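Local coordinates for putative ABC transporter, ATP-binding protein ComA (Streptococcus mutans, PDB 3K8U) that is of unknown function but is the C39-family peptidase domain of a putative ABC transporter, with a papain-like (clan CA) fold of helices packed against an antiparallel sheet, at residues Q11-T14 against R15-G18; A23-A26 against K27-S31; S34-Y37 against L38-L41; A70-T73 against L74-Y77. All coordinates share one frame; numbering follows the deposited sequence.

Contact 1. Residues Q11-T14 against R15-G18; sequences QIDT and RDCG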
# COMPACT_ATOMS: atom_id res chain seq x y z
N GLN A 11 -9.99 5.44 -0.24
CA GLN A 11 -10.69 5.31 1.03
C GLN A 11 -11.73 6.43 1.11
O GLN A 11 -11.68 7.40 0.34
CB GLN A 11 -9.71 5.45 2.20
CG GLN A 11 -9.14 6.86 2.37
CD GLN A 11 -8.08 6.94 3.46
OE1 GLN A 11 -6.90 7.16 3.17
NE2 GLN A 11 -8.48 6.76 4.71
N ILE A 12 -12.69 6.27 2.01
CA ILE A 12 -13.71 7.29 2.26
C ILE A 12 -13.60 7.58 3.75
O ILE A 12 -13.35 8.72 4.15
CB ILE A 12 -15.14 6.81 1.89
CG1 ILE A 12 -15.20 6.46 0.40
CG2 ILE A 12 -16.15 7.91 2.21
CD1 ILE A 12 -16.53 5.88 -0.05
N ASP A 13 -13.74 6.54 4.58
CA ASP A 13 -13.59 6.67 6.03
C ASP A 13 -12.09 6.87 6.30
O ASP A 13 -11.26 6.22 5.67
CB ASP A 13 -14.07 5.41 6.76
CG ASP A 13 -15.58 5.30 6.83
OD1 ASP A 13 -16.27 6.35 6.86
OD2 ASP A 13 -16.09 4.16 6.88
N THR A 14 -11.76 7.76 7.24
CA THR A 14 -10.36 8.05 7.56
C THR A 14 -9.54 6.87 8.08
O THR A 14 -8.31 6.85 7.94
CB THR A 14 -10.24 9.24 8.55
OG1 THR A 14 -10.94 8.93 9.76
CG2 THR A 14 -10.82 10.50 7.93
N ARG A 15 -10.21 5.87 8.64
CA ARG A 15 -9.53 4.70 9.19
C ARG A 15 -9.26 3.60 8.15
O ARG A 15 -8.60 2.61 8.46
CB ARG A 15 -10.38 4.09 10.31
CG ARG A 15 -11.61 3.32 9.80
CD ARG A 15 -12.45 2.73 10.93
NE ARG A 15 -13.11 3.77 11.71
CZ ARG A 15 -13.79 3.55 12.84
NH1 ARG A 15 -13.89 2.32 13.33
NH2 ARG A 15 -14.35 4.56 13.48
N ASP A 16 -9.75 3.79 6.93
CA ASP A 16 -9.64 2.77 5.88
C ASP A 16 -8.46 2.75 4.91
O ASP A 16 -8.56 2.12 3.86
CB ASP A 16 -10.94 2.72 5.07
CG ASP A 16 -12.11 2.19 5.87
OD1 ASP A 16 -11.90 1.40 6.81
OD2 ASP A 16 -13.26 2.55 5.54
N CYS A 17 -7.34 3.37 5.26
CA CYS A 17 -6.20 3.36 4.34
C CYS A 17 -5.66 1.95 4.11
O CYS A 17 -5.30 1.59 2.98
CB CYS A 17 -5.08 4.28 4.81
SG CYS A 17 -3.91 4.66 3.49
N GLY A 18 -5.62 1.15 5.17
CA GLY A 18 -5.14 -0.23 5.08
C GLY A 18 -6.01 -1.05 4.16
O GLY A 18 -5.51 -1.71 3.23
O HOH W 1 -13.65 3.98 3.25
O HOH W 2 -6.49 5.07 7.52
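Gln11 folds over the turn ahead of helix 17-28 with its amide oxygen toward Cys17 and its amide nitrogen toward the turn. Its CG stands between the backbone N and the carbonyl carbon (chi1 69°), and from there the extended chain carries the amide across. Gln11 OE1 rests against Cys17 CB at 3.8 Å, while Gln11 NE2 donates to Asp13 O at 3.0 Å along an almost straight bond (168°), the acceptor lying in the amide plane. A weak second bond runs from NE2 to Thr14 O.

Asp13 O also closes the type I turn from Asp13 to Asp16 by accepting from Asp16 N at 3.1 Å. The two donors reach this oxygen from opposite faces of its carbonyl plane. The side chains of Asp13 and Asp16 run side by side in the same direction, their carboxylates turned 50° apart and the two OD2 atoms 3.5 Å from each other. Water 1 bridges Ile12 N to Asp16 OD2, and water 2 joins Thr14 O to Cys17 N.

Arg39 forms a salt bridge with Asp16 OD1 and a long, weak ion pair with Asp13, which should ease the meeting of two acids. Gln11 and Cys17 both touch His96 on strand 93-104, consistent with the clan CA layout of a cysteine at a helix start facing a histidine on the sheet. With two bonds gripping Asp13 O, the amide and the turn hold each other in place.

Contact 2. Residues A23-A26 against K27-S31; sequences ASVA and KHYGS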
# COMPACT_ATOMS: atom_id res chain seq x y z
N ALA A 23 -7.12 -3.65 -1.09
CA ALA A 23 -8.11 -3.80 -2.16
C ALA A 23 -7.49 -3.42 -3.51
O ALA A 23 -7.75 -4.07 -4.53
CB ALA A 23 -9.34 -2.93 -1.88
N SER A 24 -6.64 -2.40 -3.49
CA SER A 24 -5.97 -1.93 -4.70
C SER A 24 -5.07 -3.00 -5.31
O SER A 24 -5.16 -3.28 -6.51
CB SER A 24 -5.15 -0.67 -4.41
OG SER A 24 -5.97 0.38 -3.93
N VAL A 25 -4.21 -3.59 -4.49
CA VAL A 25 -3.30 -4.63 -4.94
C VAL A 25 -4.07 -5.86 -5.41
O VAL A 25 -3.79 -6.42 -6.47
CB VAL A 25 -2.29 -5.02 -3.84
CG1 VAL A 25 -1.46 -6.23 -4.28
CG2 VAL A 25 -1.37 -3.84 -3.54
N ALA A 26 -5.08 -6.25 -4.62
CA ALA A 26 -5.90 -7.40 -4.97
C ALA A 26 -6.56 -7.21 -6.33
O ALA A 26 -6.64 -8.15 -7.13
CB ALA A 26 -6.96 -7.64 -3.89
N LYS A 27 -6.99 -5.98 -6.61
CA LYS A 27 -7.64 -5.64 -7.87
C LYS A 27 -6.67 -5.79 -9.05
O LYS A 27 -7.08 -6.14 -10.16
CB LYS A 27 -8.20 -4.22 -7.82
CG LYS A 27 -9.17 -3.89 -8.94
CD LYS A 27 -9.88 -2.57 -8.71
CE LYS A 27 -10.95 -2.34 -9.78
NZ LYS A 27 -11.73 -1.09 -9.55
N HIS A 28 -5.39 -5.52 -8.80
CA HIS A 28 -4.37 -5.66 -9.83
C HIS A 28 -4.29 -7.12 -10.27
O HIS A 28 -4.11 -7.41 -11.45
CB HIS A 28 -3.00 -5.20 -9.30
CG HIS A 28 -1.86 -5.51 -10.23
ND1 HIS A 28 -1.03 -6.59 -10.06
CD2 HIS A 28 -1.43 -4.88 -11.35
CE1 HIS A 28 -0.14 -6.62 -11.03
NE2 HIS A 28 -0.36 -5.59 -11.83
N TYR A 29 -4.45 -8.03 -9.31
CA TYR A 29 -4.40 -9.46 -9.58
C TYR A 29 -5.77 -10.06 -9.96
O TYR A 29 -5.97 -11.27 -9.86
CB TYR A 29 -3.78 -10.20 -8.40
CG TYR A 29 -2.32 -9.86 -8.18
CD1 TYR A 29 -1.36 -10.19 -9.14
CD2 TYR A 29 -1.91 -9.20 -7.03
CE1 TYR A 29 -0.02 -9.87 -8.95
CE2 TYR A 29 -0.56 -8.87 -6.83
CZ TYR A 29 0.37 -9.21 -7.80
OH TYR A 29 1.70 -8.89 -7.61
N GLY A 30 -6.70 -9.20 -10.37
CA GLY A 30 -8.01 -9.66 -10.79
C GLY A 30 -9.11 -9.88 -9.75
O GLY A 30 -10.24 -10.20 -10.13
N SER A 31 -8.79 -9.72 -8.47
CA SER A 31 -9.79 -9.91 -7.41
C SER A 31 -10.34 -8.59 -6.89
O SER A 31 -9.60 -7.65 -6.63
CB SER A 31 -9.19 -10.71 -6.25
OG SER A 31 -8.83 -12.02 -6.65
O HOH W 3 -9.90 -5.80 -4.45
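Tyr29, just past the end of helix 17-28, turns its ring back along Val25, one helical turn earlier, and the two side chains run alongside each other. At the root, Tyr29 CB lies 3.7 Å from Ala26 O. CG is anti to the carbonyl carbon (chi1 -66°), which swings the ring back over the last turn. Tyr29 CD2 then comes within 3.4 Å of Val25 O, and farther out Tyr29 CE2 packs on Val25 CG1 at 3.8 Å. His28 meets the same ring over one face: its ND1 sits 3.5 Å above the plane, over the centre, while Tyr29 CE1 lies in the plane of the imidazole, at its edge.

The helix itself closes with a Schellman motif. Ser31 N donates to Ala26 O at 3.0 Å and Gly30 N to Lys27 O at 3.1 Å, with Gly30 at positive phi (86°) as the C-prime residue. Water 3 donates to both Ala23 O and Ser31 O, tying the loop that leaves the helix to its last turns. Lys27 carries its extended chain away from the contact, and its carbonyl oxygen also accepts from Lys7 NZ.

On one flank, Ser24 OG is hydrogen-bonded to Val9 N and Ala20 O. On the sheet side, Val25 leans on Leu138 and Tyr29 on Pro140, so the C-terminal end of helix 17-28 is packed against strand 134-140.

Contact 3. Residues S34-Y37 against L38-L41; sequences SIAY and LREL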
# COMPACT_ATOMS: atom_id res chain seq x y z
N SER A 34 -14.47 -5.50 -1.35
CA SER A 34 -14.96 -4.24 -0.80
C SER A 34 -14.15 -3.80 0.40
O SER A 34 -13.57 -4.62 1.11
CB SER A 34 -16.42 -4.37 -0.38
OG SER A 34 -16.54 -5.22 0.75
N ILE A 35 -14.14 -2.49 0.65
CA ILE A 35 -13.44 -1.92 1.79
C ILE A 35 -14.05 -2.44 3.10
O ILE A 35 -13.33 -2.80 4.02
CB ILE A 35 -13.48 -0.37 1.74
CG1 ILE A 35 -12.49 0.13 0.68
CG2 ILE A 35 -13.15 0.23 3.11
CD1 ILE A 35 -12.43 1.64 0.57
N ALA A 36 -15.38 -2.51 3.15
CA ALA A 36 -16.07 -2.98 4.35
C ALA A 36 -15.65 -4.40 4.72
O ALA A 36 -15.46 -4.73 5.89
CB ALA A 36 -17.59 -2.90 4.17
N TYR A 37 -15.49 -5.25 3.70
CA TYR A 37 -15.08 -6.63 3.90
C TYR A 37 -13.63 -6.73 4.38
O TYR A 37 -13.33 -7.45 5.34
CB TYR A 37 -15.25 -7.41 2.60
CG TYR A 37 -14.81 -8.86 2.65
CD1 TYR A 37 -15.51 -9.80 3.41
CD2 TYR A 37 -13.72 -9.31 1.90
CE1 TYR A 37 -15.14 -11.14 3.42
CE2 TYR A 37 -13.34 -10.64 1.91
CZ TYR A 37 -14.05 -11.55 2.67
OH TYR A 37 -13.68 -12.88 2.67
N LEU A 38 -12.73 -6.00 3.72
CA LEU A 38 -11.32 -6.02 4.10
C LEU A 38 -11.07 -5.35 5.44
O LEU A 38 -10.14 -5.72 6.16
CB LEU A 38 -10.46 -5.39 3.00
CG LEU A 38 -10.48 -6.15 1.67
CD1 LEU A 38 -9.57 -5.46 0.67
CD2 LEU A 38 -10.04 -7.59 1.89
N ARG A 39 -11.91 -4.38 5.79
CA ARG A 39 -11.79 -3.68 7.07
C ARG A 39 -11.98 -4.71 8.18
O ARG A 39 -11.25 -4.70 9.18
CB ARG A 39 -12.86 -2.59 7.18
CG ARG A 39 -12.74 -1.72 8.43
CD ARG A 39 -13.98 -0.86 8.63
NE ARG A 39 -14.23 0.03 7.50
CZ ARG A 39 -15.36 0.03 6.79
NH1 ARG A 39 -16.35 -0.80 7.08
NH2 ARG A 39 -15.50 0.90 5.79
N GLU A 40 -12.96 -5.59 8.00
CA GLU A 40 -13.25 -6.63 8.97
C GLU A 40 -12.15 -7.70 9.01
O GLU A 40 -11.70 -8.10 10.09
CB GLU A 40 -14.62 -7.26 8.67
CG GLU A 40 -14.98 -8.49 9.51
CD GLU A 40 -14.96 -8.22 11.01
OE1 GLU A 40 -15.22 -7.08 11.44
OE2 GLU A 40 -14.68 -9.18 11.77
N LEU A 41 -11.70 -8.12 7.83
CA LEU A 41 -10.65 -9.14 7.72
C LEU A 41 -9.29 -8.70 8.28
O LEU A 41 -8.52 -9.53 8.76
CB LEU A 41 -10.47 -9.57 6.27
CG LEU A 41 -11.08 -10.90 5.83
CD1 LEU A 41 -12.59 -10.88 6.04
CD2 LEU A 41 -10.74 -11.15 4.37
O HOH W 4 -16.44 -3.53 8.11
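Leu41 lays one methyl over the ring of Tyr37, one turn earlier on helix 35-41. Its CD1 is 3.9 Å from the ring centroid and 22° off the normal, a CH-pi contact displaced toward the rim, while Leu41 CD2 presses on Tyr37 CE2 at 3.6 Å. Tyr37 CG is anti to the backbone N (chi1 178°), which carries the ring outward beside its own carbonyl, where the methyls of Leu41 come back to meet it. Leu38 CD2 touches the Tyr37 ring more loosely at CD2.

On another side of the helix Arg39 bends at chi3 (-59°) and brings its guanidinium back across the preceding turn. Ala36 CA and Ile35 O lie over one face of the group, with Ala36 CA 3.5 Å from Arg39 NH1, and Ile35 CG2 is 3.6 Å from Arg39 NH2. Water 4 accepts from NH1 and donates to Ala36 O, so the group is also tied to the backbone it covers.

Behind these side chains stand the helical bonds, among them Arg39 N to Ile35 O at 2.8 Å and Leu41 N to Tyr37 O at 3.1 Å. Ser34 starts the helix as its N-cap: Ser34 OG accepts from Tyr37 N at 3.1 Å. Leu38 faces the protein, packing on Pro19, Leu22 and Ala23 of helix 17-28.

Arg39 NE reaches Asp16, just before that helix. Its guanidinium therefore has backbone on one face, a water and an acid at its nitrogens; together these probably limit its rotation and link the start of helix 17-28 to the middle of helix 35-41 by charge.

Contact 4. Residues A70-T73 against L74-Y77; sequences ADMT and LFDY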
# COMPACT_ATOMS: atom_id res chain seq x y z
N ALA A 70 13.21 -1.94 4.03
CA ALA A 70 14.08 -1.59 2.92
C ALA A 70 14.49 -0.12 2.94
O ALA A 70 14.19 0.61 3.88
CB ALA A 70 13.37 -1.92 1.61
N ASP A 71 15.22 0.28 1.91
CA ASP A 71 15.66 1.66 1.76
C ASP A 71 15.45 2.05 0.29
O ASP A 71 15.00 1.24 -0.51
CB ASP A 71 17.12 1.83 2.19
CG ASP A 71 18.06 0.88 1.48
OD1 ASP A 71 18.12 0.92 0.23
OD2 ASP A 71 18.74 0.08 2.16
N MET A 72 15.81 3.28 -0.07
CA MET A 72 15.59 3.74 -1.44
C MET A 72 16.32 3.02 -2.58
O MET A 72 15.92 3.15 -3.73
CB MET A 72 15.78 5.25 -1.53
CG MET A 72 14.76 6.05 -0.71
SD MET A 72 13.03 5.79 -1.19
CE MET A 72 12.98 6.69 -2.74
N THR A 73 17.35 2.23 -2.27
CA THR A 73 18.07 1.50 -3.32
C THR A 73 17.16 0.44 -3.92
O THR A 73 17.41 -0.09 -5.00
CB THR A 73 19.35 0.80 -2.79
OG1 THR A 73 18.98 -0.26 -1.90
CG2 THR A 73 20.25 1.79 -2.08
N LEU A 74 16.08 0.13 -3.20
CA LEU A 74 15.09 -0.84 -3.65
C LEU A 74 14.61 -0.48 -5.05
O LEU A 74 14.46 -1.35 -5.91
CB LEU A 74 13.90 -0.84 -2.68
CG LEU A 74 12.76 -1.81 -2.96
CD1 LEU A 74 13.25 -3.25 -2.79
CD2 LEU A 74 11.60 -1.51 -2.02
N PHE A 75 14.43 0.81 -5.30
CA PHE A 75 13.94 1.29 -6.59
C PHE A 75 14.94 1.26 -7.74
O PHE A 75 14.57 1.48 -8.90
CB PHE A 75 13.29 2.66 -6.41
CG PHE A 75 12.20 2.66 -5.38
CD1 PHE A 75 10.98 2.05 -5.64
CD2 PHE A 75 12.42 3.21 -4.12
CE1 PHE A 75 9.99 1.96 -4.66
CE2 PHE A 75 11.44 3.13 -3.13
CZ PHE A 75 10.22 2.50 -3.40
N ASP A 76 16.19 0.93 -7.43
CA ASP A 76 17.24 0.82 -8.44
C ASP A 76 17.45 -0.63 -8.88
O ASP A 76 18.30 -0.91 -9.72
CB ASP A 76 18.56 1.40 -7.92
CG ASP A 76 18.48 2.88 -7.63
OD1 ASP A 76 17.71 3.58 -8.31
OD2 ASP A 76 19.20 3.35 -6.72
N TYR A 77 16.68 -1.53 -8.28
CA TYR A 77 16.74 -2.96 -8.60
C TYR A 77 15.76 -3.21 -9.75
O TYR A 77 14.54 -3.18 -9.56
CB TYR A 77 16.37 -3.76 -7.35
CG TYR A 77 16.34 -5.27 -7.52
CD1 TYR A 77 17.49 -5.98 -7.86
CD2 TYR A 77 15.17 -5.98 -7.29
CE1 TYR A 77 17.47 -7.37 -7.97
CE2 TYR A 77 15.13 -7.36 -7.40
CZ TYR A 77 16.28 -8.05 -7.73
OH TYR A 77 16.23 -9.43 -7.80
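Residues 70-77 leave strand 63-69 and wind into a short 3-10 helix spanning 72-76. Three successive backbone bonds, each to the third residue back, define it: Leu74 N to Asp71 O at 3.1 Å, Phe75 N to Met72 O at 3.2 Å and Asp76 N to Thr73 O at 2.9 Å.

Asp71 holds the start of the helix with its carboxylate. With CG held between its backbone N and carbonyl carbon (chi1 54°), Asp71 OD1 accepts from Thr73 N at 2.9 Å through the anti lone pair, an Asx turn, and from Thr73 OG1 at 2.6 Å through the syn lone pair. One oxygen is thereby gripped twice by a single residue.

The apolar side chains gather elsewhere on the helix. Met72 bends at both chi2 and chi3, bringing SD to the edge of the Phe75 ring, 3.7 Å from CE2 and 77° off the ring normal, a Met-aromatic contact. Its CE methyl also touches Phe75 CD2 and CE2, from a position raised off the ring plane. Leu74 CD2 meets Ala70 CB at 4.1 Å, closing the packing next to the strand end.

Trp131 touches Ala70, Met72 and Leu74, while Leu108 on strand 107-112 receives both Met72 and Phe75. Met72 also packs on helix 124-130, at Lys124, Phe127 and Gln128. The chemistry divides accordingly: the carboxylate fixes the start of the helix and the Thr73 hydroxyl, while sulfur, ring and methyl groups make the apolar contacts with the rest of the fold.

Along the chain the contacts come in numerical order. Contacts 1 and 2 lie toward opposite ends of helix 17-28, their centres about 17 Å apart and their nearest atoms about 5 Å apart. Contact 3, on the next helix, touches both: it meets contact 1 through charged groups, centres about 10 Å apart, and contact 2 through Leu38 beside Ala23, centres about 14 Å apart. Contact 4 stands off, after edge strand 63-69 of the six-stranded antiparallel sheet; its centre is about 27 Å from that of contact 1 and 31 Å from that of contact 3, across the chain's centre. Three contacts thus belong to the helical side, the fourth to the sheet side, of one papain-like domain.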